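Long-range contacts in type II restriction enzyme NlaIV (Neisseria lactamica, PDB 6QM2), which recognises the double-stranded DNA sequence 5'-GGNNCC-3' and cuts it in the middle, after the third base, leaving blunt ends: residues Met4-Ala9 and Glu62-Val67; Pro75-Asn80 and Glu87-Lys92; Phe94-Ser99 and Thr139-Trp144; Met120-Tyr125 and Leu145-Gln150. One frame throughout, in Å; residues are numbered along the deposited sequence.

In the fold
Starting from the N terminus, contact 1 (4-9 with 62-67) closes the first long loop, bringing the lead-in to helix 9-18 against the chain that leaves helix 44-60 for edge strand 66-67. Contact 2 follows in series and closes a short hairpin between strands 77-78 and 88-95; it touches contact 1 through Thr8 and Glu87 and through the pairing of Asp66 with Phe78. Contacts 3 and 4 cross along the chain, since their segments alternate. Contact 3 reaches over the intervening strand 124-132 from the end of strand 88-95 to strand 138-147, whereas contact 4 pairs 124-132 with 138-147 directly. All four reach the same mixed sheet, and contacts 2 and 4 meet where strand 88-95 pairs with 124-132, at Asp124.

Contact 1. Residues Met4-Ala9 and Glu62-Val67; sequences MIKLTA and EIEFDV
Residues Met4-Lys6 run beside Glu62-Glu64 in the same direction, their CA atoms matched one to one, Met4 CA lying 4.8 Å from Glu62 CA. This is loop packing at the border of the PD-(D/E)XK sheet: the lead-in to helix 9-18 lies along the chain that links helix 44-60 to edge strand 66-67. One direct backbone bond joins them, Glu64 N to Ile5 O at 3.1 Å, meeting the oxygen nearly along its C=O axis. Further on, a water accepts from Leu7 N and can donate to Glu64 O, its oxygen 2.8 Å from Glu64 O. The buried Ile63, which also packs on Trp57 and Leu58, lies alongside Ile5, while its CD1 comes 3.8 Å from Leu7 CD2. Glu64 reaches out extended, CG anti to the backbone N (chi1 -155°), and crosses Lys6 obliquely. Here the lysine's methylenes do the touching, with CE 3.2 Å from Glu64 OE2; Lys6 NZ is too far from the carboxylate for a salt bridge and bonds Asn80 OD1 instead. At the far end Met4 bends across the Glu62 carbonyl, its SD 3.6 Å from Glu62 O.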
# COMPACT_ATOMS: atom_id res chain seq x y z
N MET A 4 22.75 -24.63 13.58
CA MET A 4 21.47 -24.56 12.86
C MET A 4 20.67 -25.86 12.93
O MET A 4 21.14 -26.91 12.48
CB MET A 4 21.68 -24.20 11.39
CG MET A 4 22.27 -22.82 11.17
SD MET A 4 21.68 -22.06 9.65
CE MET A 4 22.90 -20.77 9.42
N ILE A 5 19.45 -25.78 13.46
CA ILE A 5 18.54 -26.93 13.57
C ILE A 5 17.57 -26.99 12.37
O ILE A 5 17.28 -25.96 11.75
CB ILE A 5 17.79 -26.92 14.94
CG1 ILE A 5 17.10 -28.28 15.20
CG2 ILE A 5 16.79 -25.77 15.06
CD1 ILE A 5 16.72 -28.53 16.65
N LYS A 6 17.12 -28.20 12.03
CA LYS A 6 16.06 -28.42 11.02
C LYS A 6 14.73 -28.66 11.73
O LYS A 6 14.63 -29.58 12.54
CB LYS A 6 16.36 -29.64 10.14
CG LYS A 6 17.15 -29.36 8.87
CD LYS A 6 17.10 -30.56 7.94
CE LYS A 6 17.96 -30.37 6.71
NZ LYS A 6 17.68 -31.40 5.66
N LEU A 7 13.72 -27.85 11.41
CA LEU A 7 12.37 -28.02 11.98
C LEU A 7 11.32 -28.34 10.92
O LEU A 7 11.52 -28.14 9.71
CB LEU A 7 11.97 -26.77 12.79
CG LEU A 7 12.04 -26.91 14.31
CD1 LEU A 7 13.42 -27.33 14.77
CD2 LEU A 7 11.62 -25.61 15.01
N THR A 8 10.19 -28.87 11.40
CA THR A 8 9.00 -29.10 10.59
C THR A 8 7.93 -28.05 10.92
O THR A 8 8.03 -27.34 11.93
CB THR A 8 8.46 -30.55 10.77
OG1 THR A 8 7.45 -30.80 9.78
CG2 THR A 8 7.85 -30.79 12.15
N ALA A 9 6.92 -27.95 10.06
CA ALA A 9 5.86 -26.95 10.19
C ALA A 9 5.09 -27.04 11.51
O ALA A 9 4.72 -26.02 12.08
CB ALA A 9 4.89 -27.07 9.02
N GLU A 62 18.15 -19.60 14.08
CA GLU A 62 19.10 -20.46 13.36
C GLU A 62 18.41 -21.57 12.53
O GLU A 62 19.09 -22.49 12.06
CB GLU A 62 20.14 -21.08 14.32
CG GLU A 62 20.82 -20.11 15.29
CD GLU A 62 22.18 -19.61 14.82
OE1 GLU A 62 22.36 -19.36 13.61
OE2 GLU A 62 23.08 -19.46 15.68
N ILE A 63 17.09 -21.46 12.32
CA ILE A 63 16.31 -22.53 11.69
C ILE A 63 16.56 -22.52 10.18
O ILE A 63 16.63 -21.47 9.54
CB ILE A 63 14.80 -22.43 12.01
CG1 ILE A 63 14.58 -22.58 13.52
CG2 ILE A 63 14.01 -23.51 11.27
CD1 ILE A 63 13.16 -22.33 13.99
N GLU A 64 16.68 -23.73 9.64
CA GLU A 64 17.17 -23.95 8.30
C GLU A 64 16.01 -23.81 7.33
O GLU A 64 14.95 -24.41 7.55
CB GLU A 64 17.77 -25.36 8.25
CG GLU A 64 18.83 -25.60 7.19
CD GLU A 64 19.58 -26.91 7.41
OE1 GLU A 64 20.01 -27.17 8.55
OE2 GLU A 64 19.74 -27.67 6.43
N PHE A 65 16.18 -23.00 6.28
CA PHE A 65 15.16 -22.86 5.22
C PHE A 65 15.67 -22.19 3.95
O PHE A 65 16.70 -21.52 3.96
CB PHE A 65 13.93 -22.08 5.72
CG PHE A 65 14.21 -20.63 6.02
CD1 PHE A 65 14.12 -19.67 5.03
CD2 PHE A 65 14.56 -20.24 7.31
CE1 PHE A 65 14.38 -18.33 5.30
CE2 PHE A 65 14.82 -18.90 7.59
CZ PHE A 65 14.73 -17.95 6.59
N ASP A 66 14.90 -22.36 2.88
CA ASP A 66 15.05 -21.57 1.65
C ASP A 66 13.77 -20.78 1.42
O ASP A 66 12.70 -21.12 1.93
CB ASP A 66 15.31 -22.48 0.44
CG ASP A 66 16.76 -22.93 0.35
OD1 ASP A 66 17.66 -22.22 0.84
OD2 ASP A 66 16.99 -24.01 -0.24
N VAL A 67 13.89 -19.72 0.62
CA VAL A 67 12.76 -18.85 0.27
C VAL A 67 12.33 -19.09 -1.16
O VAL A 67 13.15 -19.44 -2.02
CB VAL A 67 13.06 -17.34 0.48
CG1 VAL A 67 13.19 -17.03 1.96
CG2 VAL A 67 14.30 -16.88 -0.29
O HOH W 1 13.58 -26.33 8.99

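Contact 2. Residues Pro75-Asn80 and Glu87-Lys92. With NA (sodium ion), chain B; K (potassium ion), chain C.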
# COMPACT_ATOMS: atom_id res chain seq x y z
N PRO A 75 5.12 -22.84 -2.24
CA PRO A 75 5.09 -22.35 -0.86
C PRO A 75 5.84 -21.02 -0.72
O PRO A 75 6.26 -20.44 -1.72
CB PRO A 75 5.83 -23.45 -0.11
CG PRO A 75 6.87 -23.91 -1.08
CD PRO A 75 6.35 -23.62 -2.48
N ASP A 76 5.96 -20.53 0.51
CA ASP A 76 6.79 -19.36 0.82
C ASP A 76 8.16 -19.80 1.32
O ASP A 76 9.18 -19.22 0.93
CB ASP A 76 6.11 -18.47 1.86
CG ASP A 76 4.84 -17.81 1.34
OD1 ASP A 76 4.83 -17.34 0.18
OD2 ASP A 76 3.84 -17.76 2.10
N PHE A 77 8.18 -20.81 2.19
CA PHE A 77 9.42 -21.36 2.73
C PHE A 77 9.56 -22.86 2.46
O PHE A 77 8.58 -23.60 2.52
CB PHE A 77 9.49 -21.14 4.23
CG PHE A 77 9.43 -19.69 4.63
CD1 PHE A 77 10.48 -18.83 4.35
CD2 PHE A 77 8.32 -19.19 5.31
CE1 PHE A 77 10.43 -17.50 4.72
CE2 PHE A 77 8.27 -17.86 5.69
CZ PHE A 77 9.32 -17.01 5.39
N PHE A 78 10.78 -23.27 2.15
CA PHE A 78 11.16 -24.68 2.08
C PHE A 78 11.90 -25.04 3.37
O PHE A 78 13.05 -24.66 3.54
CB PHE A 78 12.08 -24.93 0.89
CG PHE A 78 11.46 -24.63 -0.44
CD1 PHE A 78 10.73 -25.60 -1.11
CD2 PHE A 78 11.63 -23.39 -1.04
CE1 PHE A 78 10.16 -25.34 -2.35
CE2 PHE A 78 11.07 -23.13 -2.29
CZ PHE A 78 10.33 -24.10 -2.94
N LEU A 79 11.25 -25.78 4.27
CA LEU A 79 11.86 -26.13 5.57
C LEU A 79 12.92 -27.25 5.52
O LEU A 79 13.61 -27.50 6.51
CB LEU A 79 10.77 -26.49 6.59
CG LEU A 79 9.73 -25.41 6.87
CD1 LEU A 79 8.64 -25.94 7.79
CD2 LEU A 79 10.38 -24.17 7.46
N ASN A 80 13.03 -27.92 4.37
CA ASN A 80 14.03 -28.96 4.13
C ASN A 80 14.83 -28.55 2.88
O ASN A 80 14.34 -28.66 1.76
CB ASN A 80 13.31 -30.30 3.92
CG ASN A 80 14.25 -31.49 3.90
OD1 ASN A 80 15.40 -31.40 3.46
ND2 ASN A 80 13.75 -32.63 4.35
N GLU A 87 8.00 -30.82 3.40
CA GLU A 87 8.19 -29.82 4.46
C GLU A 87 8.06 -28.38 3.92
O GLU A 87 8.93 -27.54 4.14
CB GLU A 87 9.53 -30.05 5.19
CG GLU A 87 9.86 -31.50 5.54
CD GLU A 87 8.78 -32.20 6.34
OE1 GLU A 87 8.18 -31.57 7.23
OE2 GLU A 87 8.52 -33.40 6.09
N LEU A 88 6.96 -28.14 3.21
CA LEU A 88 6.69 -26.86 2.52
C LEU A 88 5.73 -26.00 3.34
O LEU A 88 4.70 -26.48 3.80
CB LEU A 88 6.10 -27.12 1.14
CG LEU A 88 6.86 -28.11 0.25
CD1 LEU A 88 6.15 -28.30 -1.09
CD2 LEU A 88 8.28 -27.64 0.03
N LEU A 89 6.08 -24.72 3.51
CA LEU A 89 5.33 -23.80 4.37
C LEU A 89 4.85 -22.56 3.60
O LEU A 89 5.64 -21.87 2.96
CB LEU A 89 6.21 -23.36 5.54
CG LEU A 89 5.58 -22.47 6.62
CD1 LEU A 89 4.39 -23.15 7.27
CD2 LEU A 89 6.62 -22.08 7.66
N GLU A 90 3.54 -22.29 3.68
CA GLU A 90 2.93 -21.06 3.17
C GLU A 90 2.47 -20.24 4.38
O GLU A 90 1.78 -20.77 5.26
CB GLU A 90 1.74 -21.39 2.26
CG GLU A 90 1.04 -20.18 1.62
CD GLU A 90 1.74 -19.60 0.41
OE1 GLU A 90 2.83 -20.08 0.03
OE2 GLU A 90 1.19 -18.64 -0.19
N VAL A 91 2.85 -18.96 4.42
CA VAL A 91 2.38 -18.04 5.47
C VAL A 91 1.26 -17.17 4.92
O VAL A 91 1.39 -16.60 3.84
CB VAL A 91 3.51 -17.13 5.98
CG1 VAL A 91 2.99 -16.20 7.08
CG2 VAL A 91 4.68 -17.96 6.48
N LYS A 92 0.17 -17.09 5.68
CA LYS A 92 -0.99 -16.27 5.35
C LYS A 92 -1.39 -15.41 6.54
O LYS A 92 -1.24 -15.82 7.70
CB LYS A 92 -2.18 -17.15 4.94
CG LYS A 92 -1.99 -17.91 3.64
CD LYS A 92 -1.74 -16.95 2.49
CE LYS A 92 -1.94 -17.59 1.14
NZ LYS A 92 -1.91 -16.52 0.11
NA NA B . 5.85 -19.33 -3.91
K K C . -0.04 -17.72 -3.12
O HOH W 2 1.97 -16.04 1.40
O HOH W 3 3.23 -18.07 -2.10
O HOH W 4 6.21 -17.37 -2.36
O HOH W 5 -2.18 -16.19 -4.80
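This hairpin probably carries the signature of the PD-(D/E)XK nuclease fold: Pro75-Asp76 match the PD, and Glu90-Val91-Lys92 the ExK on the neighbouring antiparallel strand. Phe77 and Leu89 form the hydrogen-bonded pair, Phe77 N meeting Leu89 O almost straight at 176°. Leu89 O also accepts from Asp76 N, so Asp76 and Phe77 both face Leu89 in a classic beta bulge. Beyond the bulge Asp76 has CG beside its own backbone N, and OD2 takes the N-H of Val91 on its anti lone pair, with Asp76 OD2 2.8 Å from Val91 N. The Asp76 carboxylate lies over that of Glu90, the two planes stacked 22° apart and Asp76 OD2 3.3 Å from Glu90 OE1.

The apolar side chains divide between the two faces of the sheet. Phe77 runs alongside Leu89 and offers its ring edge to Val91, CE2 to CG2 at 3.7 Å, with Leu54 of helix 44-60 packing on Phe77, Leu89 and Val91. Phe78 lies beside Leu88, and Pro75 CG covers one ring face of Phe78 near the rim.

Pro75 O binds the sodium ion at 2.5 Å, together with Ser68, Asn70 and Met73; a sodium-bound water donates to Asp76 OD1. The potassium ion sits at a long 3.3 Å from Glu90 OE2, and Lys92 NZ makes a long salt bridge to the same oxygen. Two carboxylates this close would probably raise each other's pKa or favour a bound cation, as expected of the acidic pair that binds the catalytic divalent metal in relatives.

Contact 3. Residues Phe94-Ser99 and Thr139-Trp144; sequences FNRNAS and TIKDLW
Phe94 sets the CE1-CZ edge of its ring against the outer rim of the Trp144 indole, CE1 to CZ3 at 3.6 Å. The planes are only 19° apart, yet neither ring covers the face of the other; they meet rim to rim, with centroids 5.8 Å apart. Phe94 reaches this place with CG in the crowded position between its backbone N and carbonyl carbon (chi1 70°). One face of the indole is taken near its rim by Asp142 CB, and its outer end, CH2, lies 4.1 Å from Arg96 NE.

Arg96 makes the polar link. Its CG is anti to the backbone N and the chain then bends at chi2, bringing NE within 2.7 Å of Asp142 OD2 in a hydrogen-bonded salt bridge. The carboxylate oxygen is met nearly along its C-O axis and lies almost in the guanidinium plane; it is NE that bonds, with Arg96 NH2 4.1 Å from Asp142 OD2. Tyr178 adds a cation-pi contact to the same guanidinium.

In the fold, strand 124-132 runs between strands 88-95 and 138-147, and these side chains reach across it. Strand 88-95 ends in a type I turn from Asn95 to Ala98 that presents Arg96, and on the other side Lys141 and Asp142 both face Gly129 in a classic beta bulge. Lys141 crosses Arg96 at about a right angle, its CB 4.1 Å from Arg96 CG. The positive ends stay further apart, with Lys141 NZ 5.6 Å from Arg96 NE.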
# COMPACT_ATOMS: atom_id res chain seq x y z
N PHE A 94 -4.54 -12.40 7.79
CA PHE A 94 -5.76 -11.63 7.56
C PHE A 94 -6.20 -10.95 8.85
O PHE A 94 -5.94 -11.44 9.95
CB PHE A 94 -6.87 -12.53 7.01
CG PHE A 94 -7.43 -13.51 8.01
CD1 PHE A 94 -6.72 -14.66 8.35
CD2 PHE A 94 -8.67 -13.30 8.60
CE1 PHE A 94 -7.23 -15.57 9.26
CE2 PHE A 94 -9.19 -14.21 9.52
CZ PHE A 94 -8.47 -15.35 9.85
N ASN A 95 -6.85 -9.79 8.70
CA ASN A 95 -7.41 -9.07 9.83
C ASN A 95 -8.55 -9.91 10.40
O ASN A 95 -9.52 -10.20 9.69
CB ASN A 95 -7.91 -7.69 9.40
CG ASN A 95 -8.45 -6.88 10.56
OD1 ASN A 95 -9.65 -6.85 10.80
ND2 ASN A 95 -7.55 -6.24 11.31
N ARG A 96 -8.43 -10.29 11.67
CA ARG A 96 -9.36 -11.22 12.32
C ARG A 96 -10.80 -10.69 12.44
O ARG A 96 -11.73 -11.49 12.52
CB ARG A 96 -8.81 -11.63 13.70
CG ARG A 96 -9.62 -12.66 14.49
CD ARG A 96 -9.61 -14.04 13.86
NE ARG A 96 -10.65 -14.90 14.43
CZ ARG A 96 -11.95 -14.86 14.12
NH1 ARG A 96 -12.42 -13.98 13.23
NH2 ARG A 96 -12.80 -15.70 14.70
N ASN A 97 -10.99 -9.37 12.43
CA ASN A 97 -12.33 -8.77 12.56
C ASN A 97 -13.25 -9.09 11.37
O ASN A 97 -14.46 -9.23 11.56
CB ASN A 97 -12.26 -7.25 12.76
CG ASN A 97 -11.36 -6.84 13.91
OD1 ASN A 97 -10.48 -5.98 13.76
ND2 ASN A 97 -11.55 -7.46 15.07
N ALA A 98 -12.67 -9.20 10.18
CA ALA A 98 -13.39 -9.59 8.96
C ALA A 98 -13.01 -11.01 8.50
O ALA A 98 -12.10 -11.62 9.07
CB ALA A 98 -13.13 -8.59 7.85
N SER A 99 -13.70 -11.50 7.48
CA SER A 99 -13.41 -12.82 6.89
C SER A 99 -12.06 -12.84 6.17
O SER A 99 -11.53 -11.78 5.83
CB SER A 99 -14.52 -13.22 5.90
OG SER A 99 -15.73 -13.50 6.59
N THR A 139 -1.66 -7.32 17.47
CA THR A 139 -1.69 -8.58 18.22
C THR A 139 -2.16 -9.72 17.32
O THR A 139 -2.93 -9.50 16.38
CB THR A 139 -2.62 -8.49 19.46
OG1 THR A 139 -3.96 -8.21 19.06
CG2 THR A 139 -2.14 -7.41 20.42
N ILE A 140 -1.68 -10.93 17.61
CA ILE A 140 -2.09 -12.14 16.90
C ILE A 140 -3.20 -12.80 17.71
O ILE A 140 -2.94 -13.52 18.68
CB ILE A 140 -0.91 -13.13 16.71
CG1 ILE A 140 0.32 -12.41 16.11
CG2 ILE A 140 -1.34 -14.32 15.86
CD1 ILE A 140 0.06 -11.62 14.85
N LYS A 141 -4.45 -12.54 17.33
CA LYS A 141 -5.62 -13.08 18.04
C LYS A 141 -5.76 -14.60 17.88
O LYS A 141 -6.14 -15.28 18.83
CB LYS A 141 -6.91 -12.39 17.58
CG LYS A 141 -7.07 -10.96 18.10
CD LYS A 141 -8.46 -10.39 17.84
CE LYS A 141 -9.49 -10.90 18.85
NZ LYS A 141 -10.88 -10.85 18.31
N ASP A 142 -5.47 -15.11 16.69
CA ASP A 142 -5.50 -16.55 16.41
C ASP A 142 -4.29 -16.97 15.57
O ASP A 142 -3.71 -16.16 14.84
CB ASP A 142 -6.78 -16.91 15.65
CG ASP A 142 -8.02 -16.90 16.54
OD1 ASP A 142 -8.03 -17.62 17.56
OD2 ASP A 142 -8.99 -16.19 16.19
N LEU A 143 -3.92 -18.24 15.69
CA LEU A 143 -2.91 -18.87 14.83
C LEU A 143 -3.38 -20.27 14.46
O LEU A 143 -3.90 -21.00 15.30
CB LEU A 143 -1.56 -18.93 15.54
CG LEU A 143 -0.35 -19.28 14.65
CD1 LEU A 143 0.01 -18.13 13.72
CD2 LEU A 143 0.86 -19.67 15.49
N TRP A 144 -3.21 -20.62 13.18
CA TRP A 144 -3.60 -21.94 12.67
C TRP A 144 -2.49 -22.56 11.84
O TRP A 144 -1.69 -21.85 11.22
CB TRP A 144 -4.84 -21.83 11.78
CG TRP A 144 -6.10 -21.38 12.45
CD1 TRP A 144 -6.99 -22.16 13.12
CD2 TRP A 144 -6.64 -20.05 12.45
NE1 TRP A 144 -8.05 -21.39 13.56
CE2 TRP A 144 -7.86 -20.10 13.16
CE3 TRP A 144 -6.21 -18.82 11.92
CZ2 TRP A 144 -8.65 -18.96 13.37
CZ3 TRP A 144 -7.00 -17.69 12.13
CH2 TRP A 144 -8.21 -17.77 12.84

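Contact 4. Residues Met120-Tyr125 and Leu145-Gln150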
# COMPACT_ATOMS: atom_id res chain seq x y z
N MET A 120 2.49 -30.39 -3.75
CA MET A 120 1.96 -29.08 -3.36
C MET A 120 0.66 -29.15 -2.53
O MET A 120 0.40 -28.27 -1.72
CB MET A 120 1.74 -28.18 -4.58
CG MET A 120 3.02 -27.74 -5.27
SD MET A 120 4.13 -26.84 -4.16
CE MET A 120 5.51 -26.51 -5.26
N LEU A 121 -0.12 -30.21 -2.72
CA LEU A 121 -1.34 -30.41 -1.93
C LEU A 121 -1.08 -30.68 -0.44
O LEU A 121 -2.00 -30.57 0.37
CB LEU A 121 -2.17 -31.56 -2.50
CG LEU A 121 -2.72 -31.34 -3.92
CD1 LEU A 121 -3.13 -32.65 -4.57
CD2 LEU A 121 -3.88 -30.36 -3.90
N ASP A 122 0.15 -31.06 -0.09
CA ASP A 122 0.54 -31.30 1.30
C ASP A 122 1.29 -30.10 1.91
O ASP A 122 1.91 -30.25 2.96
CB ASP A 122 1.40 -32.57 1.40
CG ASP A 122 1.25 -33.29 2.74
OD1 ASP A 122 0.13 -33.73 3.06
OD2 ASP A 122 2.26 -33.42 3.48
N VAL A 123 1.23 -28.93 1.27
CA VAL A 123 1.81 -27.71 1.84
C VAL A 123 1.04 -27.34 3.11
O VAL A 123 -0.19 -27.45 3.16
CB VAL A 123 1.75 -26.51 0.86
CG1 VAL A 123 2.15 -25.20 1.55
CG2 VAL A 123 2.66 -26.76 -0.35
N ASP A 124 1.78 -26.92 4.14
CA ASP A 124 1.18 -26.46 5.39
C ASP A 124 1.00 -24.95 5.35
O ASP A 124 1.92 -24.21 4.95
CB ASP A 124 2.04 -26.87 6.59
CG ASP A 124 1.98 -28.36 6.88
OD1 ASP A 124 0.87 -28.90 7.03
OD2 ASP A 124 3.05 -29.00 6.98
N TYR A 125 -0.19 -24.49 5.75
CA TYR A 125 -0.53 -23.07 5.78
C TYR A 125 -0.51 -22.58 7.22
O TYR A 125 -1.39 -22.93 8.00
CB TYR A 125 -1.91 -22.83 5.15
CG TYR A 125 -1.93 -23.01 3.66
CD1 TYR A 125 -1.92 -24.28 3.08
CD2 TYR A 125 -1.96 -21.91 2.81
CE1 TYR A 125 -1.94 -24.44 1.71
CE2 TYR A 125 -1.98 -22.06 1.43
CZ TYR A 125 -1.97 -23.33 0.88
OH TYR A 125 -1.99 -23.48 -0.48
N LEU A 145 -2.46 -23.90 11.83
CA LEU A 145 -1.68 -24.68 10.87
C LEU A 145 -2.66 -25.62 10.18
O LEU A 145 -3.19 -26.54 10.81
CB LEU A 145 -0.56 -25.46 11.56
CG LEU A 145 0.46 -26.12 10.63
CD1 LEU A 145 1.33 -25.08 9.93
CD2 LEU A 145 1.33 -27.11 11.39
N LYS A 146 -2.91 -25.38 8.90
CA LYS A 146 -3.93 -26.11 8.14
C LYS A 146 -3.41 -26.53 6.76
O LYS A 146 -2.45 -25.95 6.25
CB LYS A 146 -5.18 -25.24 7.98
CG LYS A 146 -5.86 -24.83 9.28
CD LYS A 146 -6.91 -25.84 9.72
CE LYS A 146 -7.16 -25.79 11.22
NZ LYS A 146 -8.24 -26.72 11.62
N LYS A 147 -4.06 -27.54 6.18
CA LYS A 147 -3.85 -27.92 4.78
C LYS A 147 -4.78 -27.10 3.89
O LYS A 147 -5.76 -26.54 4.37
CB LYS A 147 -4.11 -29.42 4.56
CG LYS A 147 -2.87 -30.31 4.66
CD LYS A 147 -2.24 -30.29 6.04
CE LYS A 147 -1.10 -31.30 6.14
NZ LYS A 147 0.03 -31.01 5.21
N VAL A 148 -4.47 -27.03 2.59
CA VAL A 148 -5.30 -26.28 1.62
C VAL A 148 -6.76 -26.75 1.59
O VAL A 148 -7.67 -25.93 1.45
CB VAL A 148 -4.69 -26.31 0.18
CG1 VAL A 148 -4.77 -27.70 -0.45
CG2 VAL A 148 -5.37 -25.28 -0.71
N TRP A 149 -6.97 -28.05 1.73
CA TRP A 149 -8.32 -28.64 1.74
C TRP A 149 -9.12 -28.29 3.00
O TRP A 149 -10.35 -28.28 2.97
CB TRP A 149 -8.29 -30.17 1.49
CG TRP A 149 -7.32 -30.99 2.31
CD1 TRP A 149 -6.01 -31.29 1.99
CD2 TRP A 149 -7.57 -31.65 3.56
NE1 TRP A 149 -5.44 -32.06 2.97
CE2 TRP A 149 -6.38 -32.29 3.95
CE3 TRP A 149 -8.70 -31.74 4.39
CZ2 TRP A 149 -6.27 -33.03 5.14
CZ3 TRP A 149 -8.59 -32.47 5.58
CH2 TRP A 149 -7.39 -33.11 5.94
N GLN A 150 -8.43 -27.99 4.10
CA GLN A 150 -9.07 -27.58 5.36
C GLN A 150 -9.56 -26.12 5.37
O GLN A 150 -10.38 -25.76 6.21
CB GLN A 150 -8.13 -27.81 6.55
CG GLN A 150 -7.83 -29.27 6.83
CD GLN A 150 -6.91 -29.45 8.02
OE1 GLN A 150 -5.80 -28.90 8.06
NE2 GLN A 150 -7.36 -30.21 9.01
O HOH W 6 -1.99 -27.97 1.18
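The close-packed part of this contact is the base of the hairpin formed by strands 124-132 and 138-147, where Tyr125 and Lys146 form an antiparallel hydrogen-bonded pair. Tyr125 N meets Lys146 O at 2.7 Å, nearly along the carbonyl axis; the return bond, Lys146 N to Tyr125 O at 3.0 Å, comes from above the carbonyl plane. With CG beside its backbone N, the Tyr125 ring turns its edge to Lys146 O and runs alongside Val148, whose CB is 3.7 Å from Tyr125 CE1. Tyr110 of helix 107-116 also packs on Val148, and Leu121 touches both that helix and helix 191-204.

Past the pair the backbones part and a single water bridges them, donating to Leu121 O and Val123 O and accepting from Val148 N. Lys147 N turns instead to Gln150 OE1 within its own segment, the two atoms 2.9 Å apart.

On the more exposed side, Lys147, bent at chi2 and chi4, comes alongside Asp122 and Asp124. Its NZ bonds Asp124 OD1 at 2.9 Å, approaching from above the carboxylate plane, and makes a second, longer salt bridge to Asp122 OD1 at 3.5 Å. If both aspartates are ionised, the trio would carry a net negative charge, which would tend to keep Lys147 protonated.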